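Local coordinates for cell division protein FtsI/penicillin binding protein 2 (Legionella pneumophila subsp. pneumophila ATCC 43290, PDB 4ZTK) that probably cross-links peptidoglycan stem peptides during cell division, as a D,D-transpeptidase of the penicillin-binding protein family, at residues 25-30 / 304-309; 69-74 / 258-263; 128-133 / 137-142; 152-157 / 212-217. All coordinates share one frame; numbering follows the deposited sequence.

Contact 1 (25-30 / 304-309); sequences QQIVEK and RNVAMD
Helices 25-30 and 304-309 face each other across I27, V28, V306 and D309, running nearly antiparallel: their N-to-C directions differ by 152°, and the axes of the short segments come within 9.9 Å. The closest backbone pair is V28 and V306, whose CA atoms lie 6.5 Å apart. These are pieces of the N-terminal and C-terminal helices of the transpeptidase domain, which in the penicillin-binding protein and beta-lactamase fold lie side by side on one face of the antiparallel sheet.

The packing is largely aliphatic. V306 CG1 stands anti to its own backbone N (chi1 171°) and thereby reaches two residues of the other helix at once, touching I27 CG2 at 4.0 Å and V28 CG1 at 4.0 Å. The two valine side chains slant across one another, and both rest on I46 and I48 of strand 43-49, so the sheet forms the floor of this interface. I27 and D309 instead lie alongside each other, pointing opposite ways. I27 lays CG2 and CD1 against the methylene of the aspartate, and CG2 also borders OD2, which takes a weak hydrogen bond from Q31 NE2. K30 supplies an opposite charge there without forming a salt bridge, its NZ staying 4.5 Å from D309 OD2. The tightest approach is I27 CG2 to D309 CB, 3.7 Å.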
# COMPACT_ATOMS: atom_id res chain seq x y z
N GLN A 25 9.53 15.37 6.99
CA GLN A 25 10.33 14.44 7.79
C GLN A 25 9.99 14.54 9.27
O GLN A 25 9.83 13.52 9.95
CB GLN A 25 11.82 14.71 7.59
CG GLN A 25 12.71 13.72 8.30
CD GLN A 25 12.49 12.30 7.82
OE1 GLN A 25 12.05 12.07 6.70
NE2 GLN A 25 12.79 11.33 8.68
N GLN A 26 9.88 15.76 9.77
CA GLN A 26 9.58 15.99 11.17
C GLN A 26 8.18 15.48 11.53
O GLN A 26 7.97 14.92 12.60
CB GLN A 26 9.73 17.47 11.51
CG GLN A 26 9.58 17.78 12.97
CD GLN A 26 10.30 19.05 13.37
OE1 GLN A 26 11.51 19.18 13.17
NE2 GLN A 26 9.56 20.00 13.92
N ILE A 27 7.23 15.69 10.63
CA ILE A 27 5.88 15.16 10.80
C ILE A 27 5.87 13.63 10.96
O ILE A 27 5.31 13.11 11.92
CB ILE A 27 4.97 15.54 9.61
CG1 ILE A 27 4.70 17.04 9.63
CG2 ILE A 27 3.67 14.74 9.66
CD1 ILE A 27 3.90 17.53 8.43
N VAL A 28 6.51 12.92 10.04
CA VAL A 28 6.45 11.46 10.10
C VAL A 28 7.26 10.92 11.28
O VAL A 28 6.93 9.88 11.85
CB VAL A 28 6.89 10.81 8.76
CG1 VAL A 28 5.92 11.20 7.66
CG2 VAL A 28 8.32 11.20 8.39
N GLU A 29 8.30 11.65 11.65
CA GLU A 29 9.11 11.29 12.81
C GLU A 29 8.30 11.31 14.10
O GLU A 29 8.39 10.38 14.89
CB GLU A 29 10.33 12.21 12.93
CG GLU A 29 11.50 11.77 12.06
CD GLU A 29 12.61 12.80 12.03
OE1 GLU A 29 12.37 13.96 12.44
OE2 GLU A 29 13.73 12.45 11.60
N LYS A 30 7.49 12.35 14.31
CA LYS A 30 6.62 12.42 15.49
C LYS A 30 5.54 11.33 15.46
O LYS A 30 5.22 10.74 16.50
CB LYS A 30 5.93 13.78 15.58
CG LYS A 30 6.87 14.95 15.71
CD LYS A 30 6.12 16.26 15.90
CE LYS A 30 5.28 16.60 14.68
NZ LYS A 30 4.58 17.91 14.85
N ARG A 304 -3.98 8.91 8.44
CA ARG A 304 -4.86 10.07 8.61
C ARG A 304 -4.17 11.23 9.33
O ARG A 304 -4.26 12.38 8.90
CB ARG A 304 -6.12 9.67 9.38
CG ARG A 304 -7.09 10.82 9.62
CD ARG A 304 -8.16 10.45 10.63
NE ARG A 304 -9.18 11.49 10.76
CZ ARG A 304 -9.91 11.69 11.86
NH1 ARG A 304 -9.73 10.93 12.93
NH2 ARG A 304 -10.81 12.66 11.88
N ASN A 305 -3.48 10.92 10.43
CA ASN A 305 -2.82 11.96 11.21
C ASN A 305 -1.70 12.65 10.44
O ASN A 305 -1.55 13.86 10.51
CB ASN A 305 -2.30 11.41 12.54
CG ASN A 305 -3.41 10.94 13.46
OD1 ASN A 305 -4.54 11.42 13.38
ND2 ASN A 305 -3.10 9.99 14.33
N VAL A 306 -0.92 11.87 9.70
CA VAL A 306 0.15 12.44 8.89
C VAL A 306 -0.43 13.31 7.79
O VAL A 306 0.02 14.43 7.55
CB VAL A 306 1.05 11.35 8.28
CG1 VAL A 306 2.02 11.95 7.28
CG2 VAL A 306 1.80 10.61 9.38
N ALA A 307 -1.46 12.78 7.12
CA ALA A 307 -2.15 13.49 6.05
C ALA A 307 -2.72 14.82 6.51
O ALA A 307 -2.60 15.83 5.81
CB ALA A 307 -3.25 12.62 5.46
N MSE A 308 -3.33 14.84 7.68
CA MSE A 308 -3.88 16.09 8.20
C MSE A 308 -2.78 17.09 8.54
O MSE A 308 -2.94 18.29 8.30
CB MSE A 308 -4.80 15.84 9.40
CG MSE A 308 -6.16 15.32 8.99
SE MSE A 308 -7.29 14.79 10.48
CE MSE A 308 -7.43 16.52 11.38
N ASP A 309 -1.67 16.60 9.07
CA ASP A 309 -0.50 17.44 9.34
C ASP A 309 0.08 18.01 8.05
O ASP A 309 0.42 19.19 7.98
CB ASP A 309 0.58 16.65 10.07
CG ASP A 309 0.34 16.56 11.56
OD1 ASP A 309 -0.79 16.85 12.00
OD2 ASP A 309 1.29 16.20 12.29

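Contact 2 (69-74 / 258-263); sequences ESWKSR and KYLALF
L260 meets W71 and R74 across this contact, a single leucine of strand 259-263 reaching two side chains of the irregular segment 69-74. The backbones stay well apart: even the nearest CA atoms, those of W71 and L260, are 12.3 Å from each other, so long side chains span the distance and only 86 Å² is buried.

Along the second segment, Y259 pairs through its backbone with E282 and packs its side chain on T251 and I253. L260 follows and points toward the loop. Its CG is anti to the carbonyl carbon (chi1 -64°), and the chain beyond carries CD2 to W71 CH2 at 3.8 Å. The methyl arrives at the edge of the indole, near the ring plane, the leucine and the indole extending to meet each other. R74 NH2 lies farther from the same CD2, at 4.4 Å. The arginine also lies over one face of the indole: R74 CD is 3.7 Å above that ring, while W71 CZ2 is 3.5 Å above the guanidinium plane, each displaced from the centre of the group. Polar anchors outside hold the pair, W71 NE1 bonding to S43 OG and R74 NH2 forming a salt bridge with E281. A261 then pairs with I280, L262 packs on V252 and V279, and F263 sets its ring edge-to-face with F303.

Hydrogen bonding on both sides, to strands 246-253 and 274-281, makes 259-263 an inner strand of the antiparallel five-stranded sheet of the penicillin-binding transpeptidase fold, with the loop that follows strand 56-63 packed over it.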
# COMPACT_ATOMS: atom_id res chain seq x y z
N GLU A 69 16.56 -5.29 11.11
CA GLU A 69 16.98 -4.70 9.85
C GLU A 69 16.14 -3.46 9.61
O GLU A 69 14.94 -3.45 9.88
CB GLU A 69 16.80 -5.68 8.69
CG GLU A 69 17.10 -5.07 7.34
CD GLU A 69 16.83 -6.02 6.19
OE1 GLU A 69 17.18 -5.68 5.04
OE2 GLU A 69 16.27 -7.10 6.44
N SER A 70 16.78 -2.40 9.13
CA SER A 70 16.06 -1.17 8.83
C SER A 70 15.03 -1.39 7.73
O SER A 70 15.24 -2.17 6.81
CB SER A 70 17.04 -0.08 8.39
OG SER A 70 16.34 1.03 7.87
N TRP A 71 13.90 -0.68 7.83
CA TRP A 71 12.90 -0.69 6.78
C TRP A 71 13.39 -0.01 5.51
O TRP A 71 12.70 -0.01 4.50
CB TRP A 71 11.61 -0.03 7.26
CG TRP A 71 10.83 -0.86 8.22
CD1 TRP A 71 10.80 -0.73 9.58
CD2 TRP A 71 9.97 -1.95 7.90
NE1 TRP A 71 9.98 -1.68 10.12
CE2 TRP A 71 9.45 -2.44 9.11
CE3 TRP A 71 9.59 -2.57 6.70
CZ2 TRP A 71 8.57 -3.52 9.16
CZ3 TRP A 71 8.71 -3.64 6.75
CH2 TRP A 71 8.21 -4.10 7.98
N LYS A 72 14.58 0.59 5.57
CA LYS A 72 15.19 1.17 4.38
C LYS A 72 15.52 0.07 3.37
O LYS A 72 15.54 0.31 2.17
CB LYS A 72 16.46 1.94 4.73
CG LYS A 72 16.25 3.21 5.55
CD LYS A 72 17.41 4.19 5.34
CE LYS A 72 17.36 5.37 6.29
NZ LYS A 72 17.93 5.04 7.63
N SER A 73 15.77 -1.14 3.87
CA SER A 73 16.15 -2.25 3.00
C SER A 73 15.28 -3.51 3.16
O SER A 73 15.34 -4.41 2.31
CB SER A 73 17.62 -2.60 3.21
OG SER A 73 17.90 -2.89 4.57
N ARG A 74 14.48 -3.57 4.22
CA ARG A 74 13.72 -4.78 4.55
C ARG A 74 12.75 -5.24 3.46
O ARG A 74 12.00 -4.43 2.90
CB ARG A 74 12.99 -4.59 5.88
CG ARG A 74 12.18 -5.78 6.35
CD ARG A 74 11.83 -5.63 7.83
NE ARG A 74 10.88 -6.63 8.29
CZ ARG A 74 10.44 -6.72 9.54
NH1 ARG A 74 10.88 -5.87 10.46
NH2 ARG A 74 9.57 -7.66 9.88
N LYS A 258 3.23 -13.37 13.39
CA LYS A 258 3.85 -12.05 13.26
C LYS A 258 3.09 -11.20 12.25
O LYS A 258 3.05 -11.51 11.06
CB LYS A 258 5.32 -12.18 12.87
CG LYS A 258 6.30 -12.35 14.04
CD LYS A 258 6.00 -13.58 14.88
CE LYS A 258 7.03 -13.78 15.98
NZ LYS A 258 8.34 -14.26 15.44
N TYR A 259 2.49 -10.11 12.74
CA TYR A 259 1.60 -9.29 11.92
C TYR A 259 2.25 -8.02 11.38
O TYR A 259 2.89 -7.27 12.12
CB TYR A 259 0.37 -8.89 12.72
CG TYR A 259 -0.70 -9.95 12.79
CD1 TYR A 259 -0.48 -11.16 13.44
CD2 TYR A 259 -1.95 -9.74 12.22
CE1 TYR A 259 -1.46 -12.13 13.51
CE2 TYR A 259 -2.94 -10.70 12.28
CZ TYR A 259 -2.69 -11.89 12.93
OH TYR A 259 -3.68 -12.84 12.99
N LEU A 260 2.09 -7.80 10.08
CA LEU A 260 2.35 -6.49 9.50
C LEU A 260 1.01 -5.84 9.20
O LEU A 260 0.15 -6.44 8.55
CB LEU A 260 3.18 -6.60 8.21
CG LEU A 260 4.60 -7.16 8.30
CD1 LEU A 260 5.27 -7.14 6.93
CD2 LEU A 260 5.43 -6.38 9.31
N ALA A 261 0.82 -4.62 9.68
CA ALA A 261 -0.39 -3.86 9.39
C ALA A 261 -0.03 -2.71 8.45
O ALA A 261 0.80 -1.86 8.78
CB ALA A 261 -1.01 -3.34 10.67
N LEU A 262 -0.67 -2.67 7.29
CA LEU A 262 -0.28 -1.76 6.22
C LEU A 262 -1.41 -0.85 5.78
O LEU A 262 -2.57 -1.25 5.79
CB LEU A 262 0.20 -2.55 5.00
CG LEU A 262 1.34 -3.55 5.10
CD1 LEU A 262 0.84 -4.89 5.61
CD2 LEU A 262 2.03 -3.71 3.75
N PHE A 263 -1.06 0.36 5.38
CA PHE A 263 -1.99 1.22 4.67
C PHE A 263 -1.25 2.09 3.67
O PHE A 263 -0.31 2.79 4.02
CB PHE A 263 -2.82 2.09 5.62
CG PHE A 263 -3.99 2.77 4.95
CD1 PHE A 263 -5.14 2.07 4.65
CD2 PHE A 263 -3.93 4.12 4.62
CE1 PHE A 263 -6.22 2.69 4.03
CE2 PHE A 263 -5.00 4.75 4.01
CZ PHE A 263 -6.15 4.04 3.71

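Contact 3 (128-133 / 137-142); sequences ADAIAK and VCLIRV
The chi1 of L139, -95°, followed by a chi2 of -62°, brings both its methyls to helix 128-133. I131, with both chi1 and chi2 near -70°, bends CD1 toward them although its CB does not point at the other helix. L139 CD2 lies on A130 CB at 3.7 Å and also borders I131 CD1, while L139 CD1 meets I131 CD1 at 4.1 Å; the leucine and isoleucine side chains cross at about a right angle. A130 also touches C138, CB to CB at 3.7 Å, so the small alanine methyl is met by two successive residues of helix 137-142.

That pairing lets the backbones come close: the CA atoms of A130 and C138 are 6.3 Å apart, and the segment axes approach to 9.6 Å. The side-chain contacts are apolar and centre on the A130 methyl.

I131 and L139 both also touch K83 at the start of helix 83-92, which with S80 fits the family's SxxK motif. The arrangement is two successive helices, folded back on each other at 128° in the helical subdomain; the short link between them carries a Ser-Ile-Asn sequence, consistent with the SxN motif of penicillin-binding proteins.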
# COMPACT_ATOMS: atom_id res chain seq x y z
N ALA A 128 -15.67 -3.17 -7.29
CA ALA A 128 -15.48 -2.04 -6.38
C ALA A 128 -15.74 -2.46 -4.94
O ALA A 128 -15.02 -2.05 -4.03
CB ALA A 128 -16.40 -0.89 -6.77
N ASP A 129 -16.76 -3.29 -4.74
CA ASP A 129 -17.11 -3.79 -3.42
C ASP A 129 -16.00 -4.70 -2.89
O ASP A 129 -15.68 -4.68 -1.71
CB ASP A 129 -18.43 -4.56 -3.46
CG ASP A 129 -19.62 -3.66 -3.71
OD1 ASP A 129 -19.57 -2.47 -3.33
OD2 ASP A 129 -20.62 -4.14 -4.29
N ALA A 130 -15.44 -5.51 -3.79
CA ALA A 130 -14.40 -6.46 -3.43
C ALA A 130 -13.12 -5.75 -3.02
O ALA A 130 -12.41 -6.21 -2.12
CB ALA A 130 -14.14 -7.44 -4.58
N ILE A 131 -12.80 -4.64 -3.67
CA ILE A 131 -11.66 -3.82 -3.26
C ILE A 131 -11.93 -3.15 -1.90
O ILE A 131 -11.09 -3.19 -1.00
CB ILE A 131 -11.33 -2.73 -4.30
CG1 ILE A 131 -10.76 -3.35 -5.58
CG2 ILE A 131 -10.33 -1.72 -3.73
CD1 ILE A 131 -9.39 -3.99 -5.42
N ALA A 132 -13.12 -2.56 -1.77
CA ALA A 132 -13.51 -1.84 -0.54
C ALA A 132 -13.49 -2.74 0.69
O ALA A 132 -12.97 -2.36 1.74
CB ALA A 132 -14.89 -1.20 -0.72
N LYS A 133 -14.08 -3.93 0.57
CA LYS A 133 -14.14 -4.86 1.69
C LYS A 133 -12.95 -5.80 1.70
O LYS A 133 -12.78 -6.57 2.64
CB LYS A 133 -15.46 -5.63 1.65
CG LYS A 133 -16.65 -4.81 2.08
CD LYS A 133 -17.86 -5.04 1.19
CE LYS A 133 -18.43 -6.44 1.37
NZ LYS A 133 -19.08 -6.62 2.70
N VAL A 137 -11.40 -14.00 -2.21
CA VAL A 137 -11.86 -14.94 -3.24
C VAL A 137 -12.19 -14.22 -4.54
O VAL A 137 -11.88 -14.72 -5.62
CB VAL A 137 -13.05 -15.80 -2.74
CG1 VAL A 137 -13.66 -16.60 -3.89
CG2 VAL A 137 -12.60 -16.73 -1.63
N CYS A 138 -12.78 -13.03 -4.45
CA CYS A 138 -13.14 -12.27 -5.64
C CYS A 138 -11.91 -11.77 -6.41
O CYS A 138 -11.85 -11.92 -7.63
CB CYS A 138 -14.06 -11.10 -5.30
SG CYS A 138 -15.71 -11.61 -4.73
N LEU A 139 -10.96 -11.17 -5.70
CA LEU A 139 -9.75 -10.68 -6.36
C LEU A 139 -8.94 -11.83 -6.95
O LEU A 139 -8.31 -11.68 -8.01
CB LEU A 139 -8.89 -9.85 -5.41
CG LEU A 139 -9.12 -8.33 -5.47
CD1 LEU A 139 -8.78 -7.79 -6.86
CD2 LEU A 139 -10.55 -7.99 -5.10
N ILE A 140 -8.94 -12.97 -6.28
CA ILE A 140 -8.25 -14.14 -6.80
C ILE A 140 -8.88 -14.58 -8.12
O ILE A 140 -8.18 -14.84 -9.10
CB ILE A 140 -8.27 -15.31 -5.82
CG1 ILE A 140 -7.35 -15.04 -4.63
CG2 ILE A 140 -7.81 -16.56 -6.53
CD1 ILE A 140 -7.44 -16.09 -3.52
N ARG A 141 -10.21 -14.63 -8.14
CA ARG A 141 -10.93 -14.98 -9.35
C ARG A 141 -10.62 -13.98 -10.46
O ARG A 141 -10.38 -14.37 -11.60
CB ARG A 141 -12.44 -15.05 -9.08
CG ARG A 141 -13.28 -15.35 -10.31
CD ARG A 141 -14.67 -15.85 -9.94
NE ARG A 141 -15.35 -14.95 -9.01
CZ ARG A 141 -16.63 -15.07 -8.67
NH1 ARG A 141 -17.18 -14.21 -7.82
NH2 ARG A 141 -17.37 -16.04 -9.19
N VAL A 142 -10.60 -12.70 -10.12
CA VAL A 142 -10.25 -11.66 -11.08
C VAL A 142 -8.86 -11.91 -11.67
O VAL A 142 -8.68 -11.87 -12.88
CB VAL A 142 -10.31 -10.27 -10.42
CG1 VAL A 142 -9.58 -9.23 -11.25
CG2 VAL A 142 -11.76 -9.86 -10.21

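Contact 4 (152-157 / 212-217); sequences RKKLTE and AIISET
A lysine-glutamate salt-bridge network at the C-terminal end of helix 148-157 anchors K154 and E157 beside I213, in the connection that leads from strand 211-212 into helix 216-231. K154 NZ donates to the backbone oxygen of I213 at 2.9 Å, approaching in the carbonyl plane with a C=O...N angle of 159°. The same nitrogen bonds to E157 OE2 at 2.8 Å, on the syn side of the carboxylate but 27° out of its plane. K153 NZ grips the other oxygen, E157 OE1, at 2.9 Å from above that plane, so two lysines fix the rotation of the carboxylate.

K154 gets there by a folded chain: CG is anti to the backbone N (chi1 -173°), then bends at chi2 and chi3 turn the ammonium back toward E157 and I213. The bend presses its methylenes on the isoleucines, CD lying 3.9 Å from I213 CG2 and 4.2 Å from I214 CG2. I213 runs alongside K154, head to tail with it. Its CG2 also faces E157 CB, while CD1 comes within 3.9 Å of E157 O. Aliphatic packing thus flanks the one polar link between the segments, and E157 probably offsets part of the charge of both lysines.

Helix 83-92 lies against both segments, with A89 touching K154 and N92 touching I214. On the loop side, S215 is the N-cap residue of helix 216-231, its backbone N held by N92 OD1, and I213 pairs through its backbone with G203 next to the small two-stranded sheet 204-205/211-212.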
# COMPACT_ATOMS: atom_id res chain seq x y z
N ARG A 152 1.18 -10.78 -14.89
CA ARG A 152 2.63 -10.65 -14.70
C ARG A 152 3.20 -9.42 -15.40
O ARG A 152 4.00 -8.69 -14.82
CB ARG A 152 3.36 -11.91 -15.18
CG ARG A 152 3.24 -13.09 -14.24
CD ARG A 152 4.29 -14.14 -14.57
NE ARG A 152 5.64 -13.63 -14.36
CZ ARG A 152 6.75 -14.26 -14.73
NH1 ARG A 152 6.68 -15.43 -15.34
NH2 ARG A 152 7.93 -13.71 -14.50
N LYS A 153 2.78 -9.19 -16.65
CA LYS A 153 3.27 -8.05 -17.42
C LYS A 153 2.85 -6.72 -16.82
O LYS A 153 3.68 -5.83 -16.62
CB LYS A 153 2.79 -8.14 -18.87
CG LYS A 153 3.01 -6.86 -19.67
CD LYS A 153 2.68 -7.06 -21.14
CE LYS A 153 2.77 -5.76 -21.91
NZ LYS A 153 1.82 -4.73 -21.37
N LYS A 154 1.57 -6.58 -16.52
CA LYS A 154 1.06 -5.31 -16.02
C LYS A 154 1.59 -4.99 -14.62
O LYS A 154 1.92 -3.84 -14.34
CB LYS A 154 -0.47 -5.25 -16.07
CG LYS A 154 -1.05 -3.88 -15.73
CD LYS A 154 -0.53 -2.80 -16.66
CE LYS A 154 -0.92 -3.06 -18.11
NZ LYS A 154 -0.27 -2.10 -19.03
N LEU A 155 1.68 -5.99 -13.76
CA LEU A 155 2.21 -5.75 -12.42
C LEU A 155 3.71 -5.43 -12.46
O LEU A 155 4.21 -4.64 -11.65
CB LEU A 155 1.93 -6.91 -11.47
CG LEU A 155 0.71 -6.68 -10.56
CD1 LEU A 155 -0.56 -6.51 -11.38
CD2 LEU A 155 0.56 -7.80 -9.55
N THR A 156 4.42 -6.03 -13.41
CA THR A 156 5.83 -5.72 -13.61
C THR A 156 5.97 -4.26 -14.01
O THR A 156 6.84 -3.54 -13.50
CB THR A 156 6.47 -6.64 -14.67
OG1 THR A 156 6.57 -7.97 -14.14
CG2 THR A 156 7.87 -6.16 -15.07
N GLU A 157 5.10 -3.81 -14.91
CA GLU A 157 5.09 -2.41 -15.33
C GLU A 157 4.78 -1.44 -14.19
O GLU A 157 5.18 -0.28 -14.24
CB GLU A 157 4.10 -2.22 -16.48
CG GLU A 157 4.59 -2.82 -17.79
CD GLU A 157 3.58 -2.68 -18.91
OE1 GLU A 157 3.83 -3.22 -20.01
OE2 GLU A 157 2.54 -2.02 -18.70
N ALA A 212 1.97 6.15 -19.92
CA ALA A 212 0.73 5.65 -19.34
C ALA A 212 0.81 4.15 -19.14
O ALA A 212 0.91 3.39 -20.10
CB ALA A 212 -0.46 6.01 -20.23
N ILE A 213 0.78 3.72 -17.88
CA ILE A 213 0.77 2.29 -17.56
C ILE A 213 -0.64 1.73 -17.73
O ILE A 213 -0.82 0.62 -18.23
CB ILE A 213 1.26 2.04 -16.12
CG1 ILE A 213 2.69 2.57 -15.96
CG2 ILE A 213 1.22 0.55 -15.79
CD1 ILE A 213 3.65 2.06 -17.02
N ILE A 214 -1.64 2.50 -17.32
CA ILE A 214 -3.03 2.15 -17.58
C ILE A 214 -3.78 3.32 -18.19
O ILE A 214 -3.34 4.47 -18.08
CB ILE A 214 -3.75 1.67 -16.30
CG1 ILE A 214 -3.64 2.71 -15.19
CG2 ILE A 214 -3.19 0.33 -15.85
CD1 ILE A 214 -4.49 2.38 -13.95
N SER A 215 -4.90 3.04 -18.85
CA SER A 215 -5.69 4.07 -19.52
C SER A 215 -6.27 5.08 -18.54
O SER A 215 -6.26 4.86 -17.33
CB SER A 215 -6.83 3.43 -20.30
OG SER A 215 -7.81 2.90 -19.41
N GLU A 216 -6.78 6.19 -19.08
CA GLU A 216 -7.41 7.21 -18.25
C GLU A 216 -8.67 6.65 -17.59
O GLU A 216 -8.92 6.90 -16.42
CB GLU A 216 -7.77 8.44 -19.08
CG GLU A 216 -6.57 9.18 -19.64
CD GLU A 216 -6.96 10.44 -20.38
OE1 GLU A 216 -8.17 10.69 -20.53
OE2 GLU A 216 -6.05 11.19 -20.81
N THR A 217 -9.44 5.89 -18.37
CA THR A 217 -10.65 5.25 -17.86
C THR A 217 -10.31 4.34 -16.69
O THR A 217 -10.95 4.40 -15.64
CB THR A 217 -11.34 4.42 -18.95
OG1 THR A 217 -11.67 5.27 -20.06
CG2 THR A 217 -12.61 3.78 -18.41

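Overall arrangement
Contacts 1 and 2 belong to the sheet side of the domain, their centres 18 Å apart and their nearest atoms about 6 Å; contacts 3 and 4 lie in the helical part, 19 Å apart between centres. Contact 1 closes the chain near its two ends and encloses the other three, while contact 2 in turn encloses contacts 3 and 4. Helix 83-92 links the helical pair: its start touches contact 3 at K83, part of the probable SxxK motif, and its later turns meet contact 4 at A89 and N92. Contact 2 approaches the probable active site from the sheet, its strand 259-267 pairing with strand 246-253, which carries K248 of a probable KTG motif.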